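Local coordinates for D-glycero-beta-D-manno-heptose-1,7-bisphosphate 7-phosphatase (Mesorhizobium loti, PDB 2O2X), which removes the C-7 phosphate of D-glycero-beta-D-manno-heptose 1,7-bisphosphate, a step in the biosynthesis of ADP-L-glycero-beta-D-manno-heptose, at residues L31-L36 / Q155-V160; I84-F89 / H121-G126. All blocks are in the same frame, centred on the assembly; numbering follows the deposited sequence. Where two conformers were deposited one is given.

How the interactions relate
Interaction 1 lies in the buried core, and interaction 2 at the surface. They share no helix or strand. Their centres are about 29 Å apart, on opposite sides of the chain's centre, and along the chain 84-89 and 121-126 fall inside the loop that 31-36 and 155-160 close. Interaction 1 joins two neighbouring parallel strands of the central sheet through a series of backbone bonds, with apolar side chains on both faces. Interaction 2 joins a helix end to a turn. It relies on one direct backbone bond, a guanidinium stacked on an imidazole and a bridging water. Both lie close in space to residues assigned by similarity to the phosphatase site.

Interaction 1 of 2, residues L31-L36 / Q155-V160; sequences LPALFL and QRSLIV
Phe35 turns the edge of its ring to segment 155-160, with CE2 3.9 Å from Ser157 CB. Its CG stands beside the backbone N (chi1 -70°), and the carbonyl O of Leu158 also lies near the ring plane. Phe35 CB meets CG1 of Ile159 on the same face of the sheet. Val76 and Val78 touch Phe35 from the strand on its other flank. An alanine at Phe35 would probably loosen this face, because the ring and its edge contact with Ser157 would be gone and the packing on Val76 and Val78 reduced.

Leu34, Leu36, Leu158 and Val160 lie on the other face, where helix 199-211 packs. Leu36 runs alongside Val160, CD2 3.7 Å from CB. Leu34 reaches obliquely across, its CD1 3.9 Å from Val160 CG2.

Three backbone bonds join the segments. Leu158 N donates to Ala33 O at 3.0 Å. Phe35 N donates to Leu158 O at 2.8 Å. Both are nearly straight. Val160 N donates to Phe35 O at 2.9 Å, and this bond is more bent. A fourth bond comes from a side chain: Ser157 OG accepts Ala33 N at 2.9 Å. That hydroxyl is also bonded to Asp153 O, so two backbone groups grip it.

Strands 34-36 and 158-161 are adjacent parallel strands in the central sheet of the Rossmann-like HAD phosphatase fold. Strand 34-36 leads directly into Asp37, the nucleophile by similarity.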
loop_
_atom_site.group_PDB
_atom_site.type_symbol
_atom_site.label_atom_id
_atom_site.label_comp_id
_atom_site.label_asym_id
_atom_site.label_seq_id
_atom_site.Cartn_x
_atom_site.Cartn_y
_atom_site.Cartn_z
ATOM N N LEU A 31 -1.324 -0.708 -17.003
ATOM C CA LEU A 31 -1.311 -1.936 -16.207
ATOM C C LEU A 31 -2.137 -1.705 -14.939
ATOM O O LEU A 31 -2.117 -0.602 -14.371
ATOM C CB LEU A 31 0.095 -2.323 -15.783
ATOM C CG LEU A 31 1.020 -2.868 -16.864
ATOM C CD1 LEU A 31 2.402 -3.100 -16.286
ATOM C CD2 LEU A 31 0.413 -4.146 -17.431
ATOM N N PRO A 32 -2.776 -2.766 -14.448
ATOM C CA PRO A 32 -3.290 -2.726 -13.080
ATOM C C PRO A 32 -2.147 -2.810 -12.095
ATOM O O PRO A 32 -1.063 -3.264 -12.449
ATOM C CB PRO A 32 -4.131 -4.001 -12.969
ATOM C CG PRO A 32 -4.106 -4.646 -14.292
ATOM C CD PRO A 32 -2.981 -4.080 -15.064
ATOM N N ALA A 33 -2.395 -2.334 -10.879
ATOM C CA ALA A 33 -1.424 -2.403 -9.795
ATOM C C ALA A 33 -1.982 -3.206 -8.649
ATOM O O ALA A 33 -3.201 -3.359 -8.505
ATOM C CB ALA A 33 -1.087 -1.011 -9.295
ATOM N N LEU A 34 -1.062 -3.702 -7.840
ATOM C CA LEU A 34 -1.361 -4.241 -6.529
ATOM C C LEU A 34 -0.998 -3.185 -5.518
ATOM O O LEU A 34 0.181 -2.928 -5.285
ATOM C CB LEU A 34 -0.595 -5.540 -6.246
ATOM C CG LEU A 34 -0.793 -6.138 -4.840
ATOM C CD1 LEU A 34 -2.212 -6.534 -4.600
ATOM C CD2 LEU A 34 0.140 -7.318 -4.653
ATOM N N PHE A 35 -2.012 -2.572 -4.914
ATOM C CA PHE A 35 -1.814 -1.615 -3.828
ATOM C C PHE A 35 -1.789 -2.354 -2.495
ATOM O O PHE A 35 -2.668 -3.166 -2.231
ATOM C CB PHE A 35 -2.949 -0.583 -3.782
ATOM C CG PHE A 35 -2.950 0.404 -4.940
ATOM C CD1 PHE A 35 -2.126 1.529 -4.916
ATOM C CD2 PHE A 35 -3.772 0.211 -6.047
ATOM C CE1 PHE A 35 -2.126 2.448 -5.958
ATOM C CE2 PHE A 35 -3.769 1.148 -7.088
ATOM C CZ PHE A 35 -2.935 2.250 -7.036
ATOM N N LEU A 36 -0.819 -2.017 -1.647
ATOM C CA LEU A 36 -0.680 -2.611 -0.330
ATOM C C LEU A 36 -0.554 -1.536 0.715
ATOM O O LEU A 36 0.285 -0.645 0.616
ATOM C CB LEU A 36 0.592 -3.470 -0.247
ATOM C CG LEU A 36 0.688 -4.648 -1.234
ATOM C CD1 LEU A 36 2.035 -5.360 -1.099
ATOM C CD2 LEU A 36 -0.469 -5.617 -1.028
ATOM N N GLN A 155 -9.246 0.764 -12.456
ATOM C CA GLN A 155 -10.471 -0.008 -12.383
ATOM C C GLN A 155 -10.168 -1.496 -12.245
ATOM O O GLN A 155 -10.934 -2.218 -11.651
ATOM C CB GLN A 155 -11.346 0.274 -13.614
ATOM C CG GLN A 155 -11.889 1.702 -13.666
ATOM C CD GLN A 155 -10.837 2.771 -13.976
ATOM O OE1 GLN A 155 -9.788 2.503 -14.590
ATOM N NE2 GLN A 155 -11.119 3.997 -13.543
ATOM N N ARG A 156 -9.035 -1.953 -12.782
ATOM C CA ARG A 156 -8.639 -3.355 -12.674
ATOM C C ARG A 156 -7.645 -3.627 -11.532
ATOM O O ARG A 156 -7.249 -4.765 -11.336
ATOM C CB ARG A 156 -8.060 -3.845 -14.000
ATOM C CG ARG A 156 -9.054 -3.746 -15.167
ATOM C CD ARG A 156 -8.488 -4.357 -16.444
ATOM N NE ARG A 156 -8.232 -5.786 -16.300
ATOM C CZ ARG A 156 -7.083 -6.411 -16.594
ATOM N NH1 ARG A 156 -6.017 -5.751 -17.070
ATOM N NH2 ARG A 156 -7.002 -7.729 -16.416
ATOM N N SER A 157 -7.228 -2.589 -10.800
ATOM C CA SER A 157 -6.258 -2.743 -9.708
ATOM C C SER A 157 -6.886 -3.382 -8.492
ATOM O O SER A 157 -8.116 -3.460 -8.361
ATOM C CB SER A 157 -5.668 -1.366 -9.360
ATOM O OG SER A 157 -4.903 -0.871 -10.463
ATOM N N LEU A 158 -6.019 -3.877 -7.604
ATOM C CA LEU A 158 -6.448 -4.502 -6.366
ATOM C C LEU A 158 -5.778 -3.787 -5.210
ATOM O O LEU A 158 -4.724 -3.190 -5.377
ATOM C CB LEU A 158 -5.979 -5.958 -6.372
ATOM C CG LEU A 158 -6.368 -6.794 -7.607
ATOM C CD1 LEU A 158 -5.758 -8.188 -7.456
ATOM C CD2 LEU A 158 -7.875 -6.886 -7.767
ATOM N N ILE A 159 -6.413 -3.838 -4.041
ATOM C CA ILE A 159 -5.830 -3.284 -2.826
ATOM C C ILE A 159 -5.957 -4.313 -1.709
ATOM O O ILE A 159 -6.959 -5.048 -1.644
ATOM C CB ILE A 159 -6.443 -1.937 -2.397
ATOM C CG1 ILE A 159 -5.651 -1.327 -1.207
ATOM C CG2 ILE A 159 -7.960 -2.042 -2.138
ATOM C CD1 ILE A 159 -5.802 0.171 -1.033
ATOM N N VAL A 160 -4.934 -4.383 -0.857
ATOM C CA VAL A 160 -4.907 -5.245 0.321
ATOM C C VAL A 160 -4.499 -4.387 1.513
ATOM O O VAL A 160 -3.528 -3.628 1.440
ATOM C CB VAL A 160 -3.917 -6.382 0.138
ATOM C CG1 VAL A 160 -4.022 -7.326 1.331
ATOM C CG2 VAL A 160 -4.135 -7.075 -1.199
#

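Interaction 2 of 2, residues I84-F89 / H121-G126; sequences IARGYF and HEAGVG
Segment 84-89 leaves the short helix 82-85 through a Schellman motif. Gly87 has positive phi (83°), a conformation that favours glycine. Segment 121-126 begins with a type I beta turn from His121 to Gly124, closed by Gly124 N to His121 O. The two backbones come nearest at Arg86 and Gly124, with their CA atoms 4.2 Å apart. One direct hydrogen bond joins them: Val125 N gives to Ala85 O at 3.0 Å. The donor stands above the carbonyl plane, away from the lone-pair direction.

Gly124 fits closely against the helix end. A CB at this position would clash with Ala85 CB. That methyl points at the turn and lies 3.8 Å from His121 N.

Arg86 supplies the larger side-chain contact. Its CG stands beside the backbone N, and the chain bends at chi3 (92°). The guanidinium then lies flat on the imidazole of His121, with planes 19° apart. The overlap is offset: NH1 sits toward the rim of the ring, 3.5 Å from CE1. Ala123 CB also packs over a face of the guanidinium, 4.1 Å from NH2. A water accepts from Arg86 NE and donates to Ala123 O at 2.8 Å, tying the same side chain to the turn.

His121 CG is anti to the backbone N. Its ND1 accepts Ala123 N at 2.9 Å, although the donor is tilted out of the ring plane. This bond helps to fix the ring's rotation. The accepting role of ND1 and the guanidinium stacked on the ring would both probably favour a neutral imidazole.

The His121 side chain also lies near Ser82 and Arg136, both substrate-binding by similarity. The contact joins the end of the short, weakly bonded helix 82-85, which follows strand 75-80, to the loop between strand 114-118 and helix 141-150.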
loop_
_atom_site.group_PDB
_atom_site.type_symbol
_atom_site.label_atom_id
_atom_site.label_comp_id
_atom_site.label_asym_id
_atom_site.label_seq_id
_atom_site.Cartn_x
_atom_site.Cartn_y
_atom_site.Cartn_z
ATOM N N ILE A 84 3.630 11.012 12.403
ATOM C CA ILE A 84 4.421 12.174 12.033
ATOM C C ILE A 84 3.700 13.462 12.421
ATOM O O ILE A 84 4.295 14.310 13.073
ATOM C CB ILE A 84 4.827 12.118 10.520
ATOM C CG1 ILE A 84 5.729 10.900 10.303
ATOM C CG2 ILE A 84 5.548 13.390 10.104
ATOM C CD1 ILE A 84 6.078 10.595 8.874
ATOM N N ALA A 85 2.428 13.600 12.075
ATOM C CA ALA A 85 1.655 14.767 12.491
ATOM C C ALA A 85 1.544 14.880 14.001
ATOM O O ALA A 85 1.416 15.994 14.547
ATOM C CB ALA A 85 0.277 14.748 11.884
ATOM N N ARG A 86 1.526 13.729 14.658
ATOM C CA ARG A 86 1.335 13.662 16.115
ATOM C C ARG A 86 2.620 13.834 16.908
ATOM O O ARG A 86 2.602 13.850 18.133
ATOM C CB ARG A 86 0.657 12.356 16.453
ATOM C CG ARG A 86 -0.679 12.248 15.752
ATOM C CD ARG A 86 -1.265 10.887 15.798
ATOM N NE ARG A 86 -2.131 10.755 16.946
ATOM C CZ ARG A 86 -3.166 9.924 16.989
ATOM N NH1 ARG A 86 -3.450 9.126 15.953
ATOM N NH2 ARG A 86 -3.908 9.891 18.077
ATOM N N GLY A 87 3.743 13.952 16.214
ATOM C CA GLY A 87 5.031 14.228 16.891
ATOM C C GLY A 87 5.723 12.998 17.451
ATOM O O GLY A 87 6.771 13.084 18.133
ATOM N N TYR A 88 5.181 11.832 17.152
ATOM C CA TYR A 88 5.764 10.604 17.632
ATOM C C TYR A 88 7.078 10.286 16.934
ATOM O O TYR A 88 7.902 9.535 17.457
ATOM C CB TYR A 88 4.790 9.440 17.421
ATOM C CG TYR A 88 3.438 9.577 18.085
ATOM C CD1 TYR A 88 3.258 10.325 19.235
ATOM C CD2 TYR A 88 2.347 8.913 17.562
ATOM C CE1 TYR A 88 2.009 10.467 19.824
ATOM C CE2 TYR A 88 1.106 9.003 18.161
ATOM C CZ TYR A 88 0.941 9.777 19.284
ATOM O OH TYR A 88 -0.323 9.883 19.872
ATOM N N PHE A 89 7.215 10.783 15.712
ATOM C CA PHE A 89 8.434 10.635 14.893
ATOM C C PHE A 89 8.304 11.555 13.671
ATOM O O PHE A 89 7.311 12.250 13.498
ATOM C CB PHE A 89 8.742 9.177 14.534
ATOM C CG PHE A 89 7.626 8.473 13.785
ATOM C CD1 PHE A 89 6.624 7.840 14.481
ATOM C CD2 PHE A 89 7.637 8.383 12.407
ATOM C CE1 PHE A 89 5.597 7.191 13.804
ATOM C CE2 PHE A 89 6.628 7.722 11.719
ATOM C CZ PHE A 89 5.595 7.130 12.431
ATOM N N HIS A 121 -2.954 14.350 9.927
ATOM C CA HIS A 121 -3.974 13.746 10.774
ATOM C C HIS A 121 -4.639 14.798 11.636
ATOM O O HIS A 121 -3.961 15.692 12.137
ATOM C CB HIS A 121 -3.331 12.661 11.647
ATOM C CG HIS A 121 -4.300 11.808 12.413
ATOM N ND1 HIS A 121 -4.803 12.160 13.651
ATOM C CD2 HIS A 121 -4.829 10.597 12.123
ATOM C CE1 HIS A 121 -5.614 11.205 14.077
ATOM N NE2 HIS A 121 -5.641 10.239 13.174
ATOM N N GLU A 122 -5.931 14.609 11.882
ATOM C CA GLU A 122 -6.760 15.562 12.676
ATOM C C GLU A 122 -6.261 15.790 14.094
ATOM O O GLU A 122 -6.450 16.890 14.647
ATOM C CB GLU A 122 -8.213 15.090 12.716
ATOM C CG GLU A 122 -8.454 13.776 13.411
ATOM C CD GLU A 122 -8.746 13.903 14.891
ATOM O OE1 GLU A 122 -9.055 15.027 15.372
ATOM O OE2 GLU A 122 -8.687 12.854 15.577
ATOM N N ALA A 123 -5.635 14.772 14.684
ATOM C CA ALA A 123 -5.140 14.839 16.048
ATOM C C ALA A 123 -3.693 15.254 16.139
ATOM O O ALA A 123 -3.045 15.125 17.176
ATOM C CB ALA A 123 -5.358 13.497 16.756
ATOM N N GLY A 124 -3.157 15.794 15.051
ATOM C CA GLY A 124 -1.813 16.226 15.028
ATOM C C GLY A 124 -1.649 17.475 15.846
ATOM O O GLY A 124 -2.614 18.060 16.364
ATOM N N VAL A 125 -0.424 17.881 15.973
ATOM C CA VAL A 125 -0.175 19.175 16.568
ATOM C C VAL A 125 0.716 19.959 15.639
ATOM O O VAL A 125 1.776 19.523 15.238
ATOM C CB VAL A 125 0.361 19.079 17.998
ATOM C CG1 VAL A 125 1.659 18.283 18.068
ATOM C CG2 VAL A 125 0.505 20.488 18.594
ATOM N N GLY A 126 0.223 21.110 15.259
ATOM C CA GLY A 126 0.978 21.976 14.411
ATOM C C GLY A 126 0.459 21.936 13.004
ATOM O O GLY A 126 -0.672 21.491 12.728
HETATM O O HOH W 1 -2.017 13.158 18.841
#